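Local coordinates for periplasmic binding protein (Veillonella parvula, PDB 4MO9), which probably binds a solute, perhaps an iron-siderophore complex, in the cleft between its two lobes and delivers it to a membrane transporter, at residues 195-200 and 333-338; 254-259 and 300-305; 259-264 and 328-333. All coordinates share one frame; numbering follows the deposited sequence.

Interaction 1: residues 195-200 and 333-338; sequences INKPKP and TFYPEE
Ile195 and Pro200 close on Tyr335 in a partly buried, mainly apolar contact, fringed by one salt bridge, between the loop that follows helix 171-194 and the turn that ends helix 324-334. Ile195 lays CD1 over one face of the Tyr335 ring, 4.2 Å from its centroid and 21° off the normal, a CH-pi contact displaced toward the rim. Its other branch reaches the ring through CG2, 3.7 Å from Tyr335 CE2. Pro200 meets the phenol end obliquely, CD lying 3.7 Å from Tyr335 CZ, while Pro200 CG packs on Phe334 CB. The hydroxyl of Tyr335 is hydrogen-bonded to Gly232 O, which ties the ring to a third loop. An alanine in place of Tyr335 would probably leave Gly232 O without this partner and open a gap beside Ile195 CG2 and Pro200 CD. Further out, Lys197 bends at chi3 (-45°), and its ammonium meets Glu338 tip to tip, with NZ 3.0 Å from OE2 on the syn side of the carboxylate. The contact thus sits where the long helix 171-194 hands over to strand 201-206 of the C-terminal lobe, an arrangement characteristic of TroA-like solute-binding proteins, whose two lobes are joined by such a helix.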
loop_
_atom_site.group_PDB
_atom_site.type_symbol
_atom_site.label_atom_id
_atom_site.label_comp_id
_atom_site.label_asym_id
_atom_site.label_seq_id
_atom_site.Cartn_x
_atom_site.Cartn_y
_atom_site.Cartn_z
ATOM N N ILE A 195 19.381 -2.885 17.082
ATOM C CA ILE A 195 20.450 -3.425 16.249
ATOM C C ILE A 195 21.490 -2.340 16.020
ATOM O O ILE A 195 21.162 -1.266 15.501
ATOM C CB ILE A 195 19.902 -3.933 14.898
ATOM C CG1 ILE A 195 18.956 -5.110 15.147
ATOM C CG2 ILE A 195 21.046 -4.348 13.953
ATOM C CD1 ILE A 195 18.239 -5.617 13.894
ATOM N N ASN A 196 22.737 -2.625 16.410
ATOM C CA ASN A 196 23.845 -1.676 16.308
ATOM C C ASN A 196 24.876 -2.044 15.217
ATOM O O ASN A 196 25.856 -1.321 15.014
ATOM C CB ASN A 196 24.537 -1.516 17.677
ATOM C CG ASN A 196 23.596 -0.984 18.751
ATOM O OD1 ASN A 196 23.689 -1.346 19.938
ATOM N ND2 ASN A 196 22.676 -0.126 18.335
ATOM N N LYS A 197 24.640 -3.153 14.514
ATOM C CA LYS A 197 25.486 -3.567 13.380
ATOM C C LYS A 197 25.436 -2.532 12.264
ATOM O O LYS A 197 24.502 -1.726 12.210
ATOM C CB LYS A 197 24.991 -4.895 12.797
ATOM C CG LYS A 197 25.293 -6.107 13.631
ATOM C CD LYS A 197 25.119 -7.384 12.832
ATOM C CE LYS A 197 23.842 -7.393 12.020
ATOM N NZ LYS A 197 23.619 -8.712 11.355
ATOM N N PRO A 198 26.417 -2.563 11.346
ATOM C CA PRO A 198 26.339 -1.611 10.232
ATOM C C PRO A 198 25.052 -1.814 9.429
ATOM O O PRO A 198 24.567 -2.955 9.321
ATOM C CB PRO A 198 27.547 -1.974 9.378
ATOM C CG PRO A 198 28.518 -2.594 10.341
ATOM C CD PRO A 198 27.658 -3.360 11.308
ATOM N N LYS A 199 24.500 -0.724 8.902
ATOM C CA LYS A 199 23.302 -0.800 8.082
ATOM C C LYS A 199 23.686 -1.248 6.679
ATOM O O LYS A 199 24.682 -0.775 6.122
ATOM C CB LYS A 199 22.601 0.557 8.037
ATOM C CG LYS A 199 22.236 1.097 9.423
ATOM C CD LYS A 199 21.456 2.405 9.351
ATOM C CE LYS A 199 21.032 2.871 10.743
ATOM N NZ LYS A 199 20.287 1.821 11.499
ATOM N N PRO A 200 22.917 -2.184 6.109
ATOM C CA PRO A 200 23.195 -2.538 4.717
ATOM C C PRO A 200 22.757 -1.416 3.793
ATOM O O PRO A 200 21.716 -0.788 4.043
ATOM C CB PRO A 200 22.344 -3.794 4.484
ATOM C CG PRO A 200 21.308 -3.763 5.521
ATOM C CD PRO A 200 21.907 -3.063 6.722
ATOM N N THR A 333 14.734 -8.754 5.385
ATOM C CA THR A 333 15.647 -8.771 4.228
ATOM C C THR A 333 16.987 -8.152 4.614
ATOM O O THR A 333 18.059 -8.689 4.297
ATOM C CB THR A 333 15.044 -7.990 3.039
ATOM O OG1 THR A 333 13.872 -8.673 2.568
ATOM C CG2 THR A 333 16.048 -7.845 1.887
ATOM N N PHE A 334 16.918 -7.020 5.311
ATOM C CA PHE A 334 18.117 -6.320 5.756
ATOM C C PHE A 334 18.844 -7.054 6.882
ATOM O O PHE A 334 20.068 -7.026 6.938
ATOM C CB PHE A 334 17.777 -4.892 6.194
ATOM C CG PHE A 334 17.067 -4.087 5.136
ATOM C CD1 PHE A 334 17.340 -4.298 3.796
ATOM C CD2 PHE A 334 16.114 -3.127 5.484
ATOM C CE1 PHE A 334 16.685 -3.571 2.813
ATOM C CE2 PHE A 334 15.454 -2.396 4.503
ATOM C CZ PHE A 334 15.748 -2.624 3.159
ATOM N N TYR A 335 18.089 -7.684 7.787
ATOM C CA TYR A 335 18.684 -8.355 8.953
ATOM C C TYR A 335 18.127 -9.769 9.180
ATOM O O TYR A 335 17.392 -10.000 10.151
ATOM C CB TYR A 335 18.451 -7.498 10.209
ATOM C CG TYR A 335 19.024 -6.097 10.118
ATOM C CD1 TYR A 335 18.219 -5.019 9.793
ATOM C CD2 TYR A 335 20.376 -5.854 10.357
ATOM C CE1 TYR A 335 18.730 -3.732 9.705
ATOM C CE2 TYR A 335 20.901 -4.565 10.277
ATOM C CZ TYR A 335 20.072 -3.508 9.949
ATOM O OH TYR A 335 20.566 -2.221 9.869
ATOM N N PRO A 336 18.478 -10.714 8.286
ATOM C CA PRO A 336 17.892 -12.062 8.231
ATOM C C PRO A 336 17.971 -12.846 9.542
ATOM O O PRO A 336 16.978 -13.462 9.947
ATOM C CB PRO A 336 18.734 -12.765 7.154
ATOM C CG PRO A 336 19.188 -11.661 6.265
ATOM C CD PRO A 336 19.410 -10.472 7.171
ATOM N N GLU A 337 19.134 -12.832 10.187
ATOM C CA GLU A 337 19.340 -13.605 11.406
ATOM C C GLU A 337 18.619 -13.003 12.610
ATOM O O GLU A 337 18.318 -13.711 13.575
ATOM C CB GLU A 337 20.836 -13.756 11.698
ATOM C CG GLU A 337 21.611 -14.455 10.588
ATOM C CD GLU A 337 21.324 -15.951 10.513
ATOM O OE1 GLU A 337 21.567 -16.548 9.438
ATOM O OE2 GLU A 337 20.870 -16.532 11.529
ATOM N N GLU A 338 18.334 -11.704 12.555
ATOM C CA GLU A 338 17.648 -11.038 13.663
ATOM C C GLU A 338 16.139 -11.204 13.566
ATOM O O GLU A 338 15.418 -10.854 14.506
ATOM C CB GLU A 338 17.982 -9.539 13.715
ATOM C CG GLU A 338 19.380 -9.211 14.198
ATOM C CD GLU A 338 20.434 -9.478 13.143
ATOM O OE1 GLU A 338 20.069 -9.720 11.967
ATOM O OE2 GLU A 338 21.633 -9.448 13.487
HETATM O O HOH W 1 21.233 -10.719 10.037
HETATM O O HOH W 2 21.680 -1.358 11.856
#

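Interaction 2: residues 254-259 and 300-305; sequences EKNPDI and SDLKAV
Asn256 and Lys303 cross at about a right angle, while Lys303 and Asp258 lie side by side and point the same way. In Asn256, CG stands anti to the backbone N (chi1 -163°), and the amide oxygen at its end serves the start of helix 303-306. Lys303 N donates to Asn256 OD1 at 2.8 Å, in the plane of the amide and on a lone pair, with an N-H...O angle of 154°. Lys303 CB comes close to the same amide, 3.4 Å from Asn256 ND2. Beyond it the lysine chain runs extended and then turns at chi3 (70°), and its NZ forms a salt bridge with Asp258 OD1 at 2.7 Å, approaching from above the carboxylate plane. A water bridges the two segments: it donates to Asn256 OD1 and Pro257 O and accepts from Ala304 N, 2.8 Å away. Ala304 CB packs 3.5 Å from Pro257 O. The loop from helix 249-255 into strand 259-263 is thereby fastened to the first turn of helix 303-306; Leu302 and Ala304 also touch Ile260 of that strand, and on the flank toward strand 201-206 Asp258 N is hydrogen-bonded to Thr201 OG1.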
loop_
_atom_site.group_PDB
_atom_site.type_symbol
_atom_site.label_atom_id
_atom_site.label_comp_id
_atom_site.label_asym_id
_atom_site.label_seq_id
_atom_site.Cartn_x
_atom_site.Cartn_y
_atom_site.Cartn_z
ATOM N N GLU A 254 28.645 2.635 -9.208
ATOM C CA GLU A 254 29.647 3.256 -8.341
ATOM C C GLU A 254 29.393 2.950 -6.867
ATOM O O GLU A 254 30.326 2.702 -6.101
ATOM C CB GLU A 254 29.669 4.768 -8.564
ATOM C CG GLU A 254 30.054 5.183 -9.981
ATOM C CD GLU A 254 29.860 6.671 -10.233
ATOM O OE1 GLU A 254 28.889 7.250 -9.687
ATOM O OE2 GLU A 254 30.675 7.256 -10.977
ATOM N N LYS A 255 28.125 2.983 -6.468
ATOM C CA LYS A 255 27.766 2.712 -5.081
ATOM C C LYS A 255 27.914 1.240 -4.722
ATOM O O LYS A 255 28.249 0.914 -3.584
ATOM C CB LYS A 255 26.339 3.181 -4.782
ATOM C CG LYS A 255 26.193 4.689 -4.661
ATOM C CD LYS A 255 27.164 5.246 -3.628
ATOM C CE LYS A 255 26.864 6.703 -3.310
ATOM N NZ LYS A 255 26.980 7.558 -4.520
ATOM N N ASN A 256 27.668 0.361 -5.696
ATOM C CA ASN A 256 27.749 -1.087 -5.485
ATOM C C ASN A 256 27.029 -1.511 -4.206
ATOM O O ASN A 256 27.654 -1.957 -3.253
ATOM C CB ASN A 256 29.216 -1.539 -5.451
ATOM C CG ASN A 256 29.375 -3.035 -5.660
ATOM O OD1 ASN A 256 28.490 -3.705 -6.202
ATOM N ND2 ASN A 256 30.516 -3.568 -5.235
ATOM N N PRO A 257 25.701 -1.363 -4.179
ATOM C CA PRO A 257 24.968 -1.547 -2.918
ATOM C C PRO A 257 24.979 -2.992 -2.409
ATOM O O PRO A 257 25.103 -3.931 -3.212
ATOM C CB PRO A 257 23.543 -1.121 -3.282
ATOM C CG PRO A 257 23.437 -1.408 -4.764
ATOM C CD PRO A 257 24.806 -1.097 -5.322
ATOM N N ASP A 258 24.860 -3.163 -1.092
ATOM C CA ASP A 258 24.776 -4.495 -0.491
ATOM C C ASP A 258 23.542 -5.254 -0.983
ATOM O O ASP A 258 23.584 -6.471 -1.176
ATOM C CB ASP A 258 24.710 -4.395 1.038
ATOM C CG ASP A 258 26.009 -3.885 1.659
ATOM O OD1 ASP A 258 27.103 -4.285 1.201
ATOM O OD2 ASP A 258 25.926 -3.085 2.618
ATOM N N ILE A 259 22.447 -4.522 -1.179
ATOM C CA ILE A 259 21.150 -5.119 -1.481
ATOM C C ILE A 259 20.462 -4.317 -2.598
ATOM O O ILE A 259 20.608 -3.096 -2.671
ATOM C CB ILE A 259 20.269 -5.154 -0.193
ATOM C CG1 ILE A 259 20.895 -6.094 0.848
ATOM C CG2 ILE A 259 18.818 -5.557 -0.491
ATOM C CD1 ILE A 259 20.272 -5.984 2.238
ATOM N N SER A 300 25.809 -7.648 -13.746
ATOM C CA SER A 300 26.315 -9.000 -13.534
ATOM C C SER A 300 27.451 -8.999 -12.526
ATOM O O SER A 300 27.674 -9.988 -11.824
ATOM C CB SER A 300 26.838 -9.586 -14.859
ATOM O OG SER A 300 25.956 -10.567 -15.371
ATOM N N ASP A 301 28.175 -7.882 -12.483
ATOM C CA ASP A 301 29.369 -7.738 -11.655
ATOM C C ASP A 301 29.057 -7.021 -10.348
ATOM O O ASP A 301 29.956 -6.766 -9.547
ATOM C CB ASP A 301 30.436 -6.946 -12.407
ATOM C CG ASP A 301 30.910 -7.649 -13.663
ATOM O OD1 ASP A 301 31.082 -8.886 -13.632
ATOM O OD2 ASP A 301 31.118 -6.957 -14.685
ATOM N N LEU A 302 27.791 -6.676 -10.143
ATOM C CA LEU A 302 27.387 -6.000 -8.909
ATOM C C LEU A 302 27.467 -6.931 -7.705
ATOM O O LEU A 302 27.044 -8.093 -7.772
ATOM C CB LEU A 302 25.963 -5.431 -9.021
ATOM C CG LEU A 302 25.808 -4.130 -9.815
ATOM C CD1 LEU A 302 24.352 -3.679 -9.878
ATOM C CD2 LEU A 302 26.676 -3.039 -9.221
ATOM N N LYS A 303 28.014 -6.413 -6.609
ATOM C CA LYS A 303 28.069 -7.130 -5.346
ATOM C C LYS A 303 26.694 -7.716 -4.979
ATOM O O LYS A 303 26.603 -8.868 -4.552
ATOM C CB LYS A 303 28.567 -6.178 -4.255
ATOM C CG LYS A 303 28.625 -6.765 -2.858
ATOM C CD LYS A 303 29.320 -5.815 -1.884
ATOM C CE LYS A 303 28.480 -4.583 -1.601
ATOM N NZ LYS A 303 29.087 -3.725 -0.543
ATOM N N ALA A 304 25.628 -6.942 -5.170
ATOM C CA ALA A 304 24.289 -7.422 -4.835
ATOM C C ALA A 304 23.860 -8.624 -5.685
ATOM O O ALA A 304 23.167 -9.524 -5.194
ATOM C CB ALA A 304 23.263 -6.294 -4.934
ATOM N N VAL A 305 24.262 -8.639 -6.953
ATOM C CA VAL A 305 23.884 -9.727 -7.846
ATOM C C VAL A 305 24.715 -10.974 -7.549
ATOM O O VAL A 305 24.169 -12.072 -7.388
ATOM C CB VAL A 305 23.995 -9.309 -9.330
ATOM C CG1 VAL A 305 23.789 -10.504 -10.245
ATOM C CG2 VAL A 305 22.969 -8.219 -9.645
HETATM O O HOH W 3 25.917 -4.254 -5.881
#

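Interaction 3: residues 259-264 and 328-333; sequences IIMIMG and EYLAKT
Met261, Thr333 and Ile259 bury the most surface where strand 259-263 packs against helix 324-334, which runs nearly antiparallel to it (156° between the two short segments, with axes 11.5 Å apart). Met261, present as selenomethionine, projects toward the helix and supplies the larger part of the strand's share. Its chain is extended as far as the selenium and bends at chi3 (-52°), which carries the terminal CE onto Leu330, 3.5 Å from CD2. The same methyl lies 4.0 Å from Thr333 CG2, so that it is shared by two helix residues one turn apart. Beside it the selenium meets the edge of the Tyr329 ring, 5.3 Å from the centroid and 81° off the normal, with CE1 the nearest ring atom; this is a Met-aromatic contact of the edge type.

Thr333 divides its two branches by character. CG2, anti to the backbone N, looks to the strand and also comes within 4.3 Å of Ile259 CG2. OG1 turns back along the helix and donates to Tyr329 O at 2.6 Å. That carbonyl also accepts from Thr333 N, the two donors arriving from opposite faces of its plane. The hydroxyl oxygen meanwhile sits 3.7 Å above the centre of the Tyr329 ring. Ile259 completes the strand side, its CD1 packing 4.1 Å from Thr333 O.

Around the contact, Tyr329 is stacked with Phe365 and touches Tyr311 and Ala313 of strand 310-313, which places the interface in the interior of the C-terminal lobe.

No hydrogen bond crosses between strand and helix. Cohesion therefore rests on dispersion and close fit, and the hydroxyl of Thr333, a buried polar group at this interface, is satisfied within its own helix instead of by the strand.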
loop_
_atom_site.group_PDB
_atom_site.type_symbol
_atom_site.label_atom_id
_atom_site.label_comp_id
_atom_site.label_asym_id
_atom_site.label_seq_id
_atom_site.Cartn_x
_atom_site.Cartn_y
_atom_site.Cartn_z
ATOM N N ILE A 259 22.447 -4.522 -1.179
ATOM C CA ILE A 259 21.150 -5.119 -1.481
ATOM C C ILE A 259 20.462 -4.317 -2.598
ATOM O O ILE A 259 20.608 -3.096 -2.671
ATOM C CB ILE A 259 20.269 -5.154 -0.193
ATOM C CG1 ILE A 259 20.895 -6.094 0.848
ATOM C CG2 ILE A 259 18.818 -5.557 -0.491
ATOM C CD1 ILE A 259 20.272 -5.984 2.238
ATOM N N ILE A 260 19.759 -5.013 -3.491
ATOM C CA ILE A 260 18.938 -4.371 -4.522
ATOM C C ILE A 260 17.521 -4.905 -4.339
ATOM O O ILE A 260 17.332 -6.113 -4.140
ATOM C CB ILE A 260 19.430 -4.727 -5.953
ATOM C CG1 ILE A 260 20.756 -4.027 -6.280
ATOM C CG2 ILE A 260 18.381 -4.343 -7.003
ATOM C CD1 ILE A 260 21.406 -4.504 -7.619
HETATM N N MSE A 261 16.526 -4.025 -4.379
HETATM C CA MSE A 261 15.142 -4.478 -4.346
HETATM C C MSE A 261 14.368 -3.796 -5.466
HETATM O O MSE A 261 14.330 -2.556 -5.531
HETATM C CB MSE A 261 14.505 -4.188 -2.984
HETATM C CG MSE A 261 13.199 -4.942 -2.768
HETATM SE SE MSE A 261 12.376 -4.552 -1.039
HETATM C CE MSE A 261 13.965 -4.932 0.044
ATOM N N ILE A 262 13.794 -4.604 -6.361
ATOM C CA ILE A 262 13.017 -4.098 -7.494
ATOM C C ILE A 262 11.529 -4.321 -7.234
ATOM O O ILE A 262 11.101 -5.467 -7.094
ATOM C CB ILE A 262 13.375 -4.838 -8.803
ATOM C CG1 ILE A 262 14.890 -4.839 -9.042
ATOM C CG2 ILE A 262 12.620 -4.227 -9.986
ATOM C CD1 ILE A 262 15.480 -3.461 -9.296
HETATM N N MSE A 263 10.734 -3.254 -7.186
HETATM C CA MSE A 263 9.317 -3.411 -6.839
HETATM C C MSE A 263 8.496 -3.948 -8.026
HETATM O O MSE A 263 8.679 -3.516 -9.175
HETATM C CB MSE A 263 8.733 -2.100 -6.296
HETATM C CG MSE A 263 9.588 -1.457 -5.193
HETATM SE SE MSE A 263 10.096 -2.668 -3.742
HETATM C CE MSE A 263 11.507 -1.536 -3.021
ATOM N N GLY A 264 7.624 -4.916 -7.748
ATOM C CA GLY A 264 6.783 -5.496 -8.779
ATOM C C GLY A 264 5.310 -5.193 -8.574
ATOM O O GLY A 264 4.884 -4.816 -7.475
ATOM N N GLU A 328 7.850 -5.961 7.952
ATOM C CA GLU A 328 8.512 -7.231 8.250
ATOM C C GLU A 328 9.446 -7.684 7.129
ATOM O O GLU A 328 10.570 -8.130 7.382
ATOM C CB GLU A 328 7.469 -8.315 8.521
ATOM C CG GLU A 328 6.674 -8.121 9.817
ATOM C CD GLU A 328 5.762 -9.298 10.092
ATOM O OE1 GLU A 328 5.287 -9.923 9.111
ATOM O OE2 GLU A 328 5.533 -9.622 11.280
ATOM N N TYR A 329 8.988 -7.561 5.887
ATOM C CA TYR A 329 9.807 -7.987 4.739
ATOM C C TYR A 329 11.095 -7.187 4.631
ATOM O O TYR A 329 12.160 -7.742 4.356
ATOM C CB TYR A 329 9.021 -7.849 3.435
ATOM C CG TYR A 329 9.761 -8.414 2.244
ATOM C CD1 TYR A 329 10.281 -7.587 1.254
ATOM C CD2 TYR A 329 9.948 -9.784 2.117
ATOM C CE1 TYR A 329 10.960 -8.117 0.158
ATOM C CE2 TYR A 329 10.628 -10.325 1.026
ATOM C CZ TYR A 329 11.132 -9.488 0.055
ATOM O OH TYR A 329 11.805 -10.036 -1.024
ATOM N N LEU A 330 11.008 -5.877 4.840
ATOM C CA LEU A 330 12.199 -5.040 4.719
ATOM C C LEU A 330 13.191 -5.360 5.836
ATOM O O LEU A 330 14.375 -5.537 5.579
ATOM C CB LEU A 330 11.831 -3.557 4.738
ATOM C CG LEU A 330 11.105 -3.020 3.507
ATOM C CD1 LEU A 330 10.556 -1.629 3.805
ATOM C CD2 LEU A 330 12.045 -2.985 2.302
ATOM N N ALA A 331 12.704 -5.456 7.070
ATOM C CA ALA A 331 13.587 -5.720 8.215
ATOM C C ALA A 331 14.227 -7.101 8.148
ATOM O O ALA A 331 15.426 -7.272 8.444
ATOM C CB ALA A 331 12.818 -5.553 9.517
ATOM N N LYS A 332 13.433 -8.092 7.757
ATOM C CA LYS A 332 13.936 -9.459 7.591
ATOM C C LYS A 332 14.929 -9.565 6.426
ATOM O O LYS A 332 15.875 -10.366 6.477
ATOM C CB LYS A 332 12.765 -10.437 7.412
ATOM C CG LYS A 332 13.139 -11.907 7.243
ATOM C CD LYS A 332 11.860 -12.750 7.110
ATOM C CE LYS A 332 12.129 -14.248 7.110
ATOM N NZ LYS A 332 12.418 -14.800 8.464
ATOM N N THR A 333 14.734 -8.754 5.385
ATOM C CA THR A 333 15.647 -8.771 4.228
ATOM C C THR A 333 16.987 -8.152 4.614
ATOM O O THR A 333 18.059 -8.689 4.297
ATOM C CB THR A 333 15.044 -7.990 3.039
ATOM O OG1 THR A 333 13.872 -8.673 2.568
ATOM C CG2 THR A 333 16.048 -7.845 1.887
#

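How the interactions relate
All three contacts belong to the C-terminal lobe and gather round the mixed sheet, but at different depths. Interaction 3 is fully buried, with no hydrogen bond or salt bridge between its segments, whereas interactions 1 and 2 are partly buried and each carries a lysine-carboxylate salt bridge. Helix 324-334 serves both interaction 1, through its last turn, and interaction 3, through the turns before; Thr333 belongs to both. Ile259 belongs to interactions 2 and 3, and its CD1 also packs on Phe334 and Pro200 of interaction 1. On the strand's other face, Ile260 receives Ala304 and Leu302 of interaction 2. Strand 259-263 is thus held from both faces, with the polar ties toward the periphery.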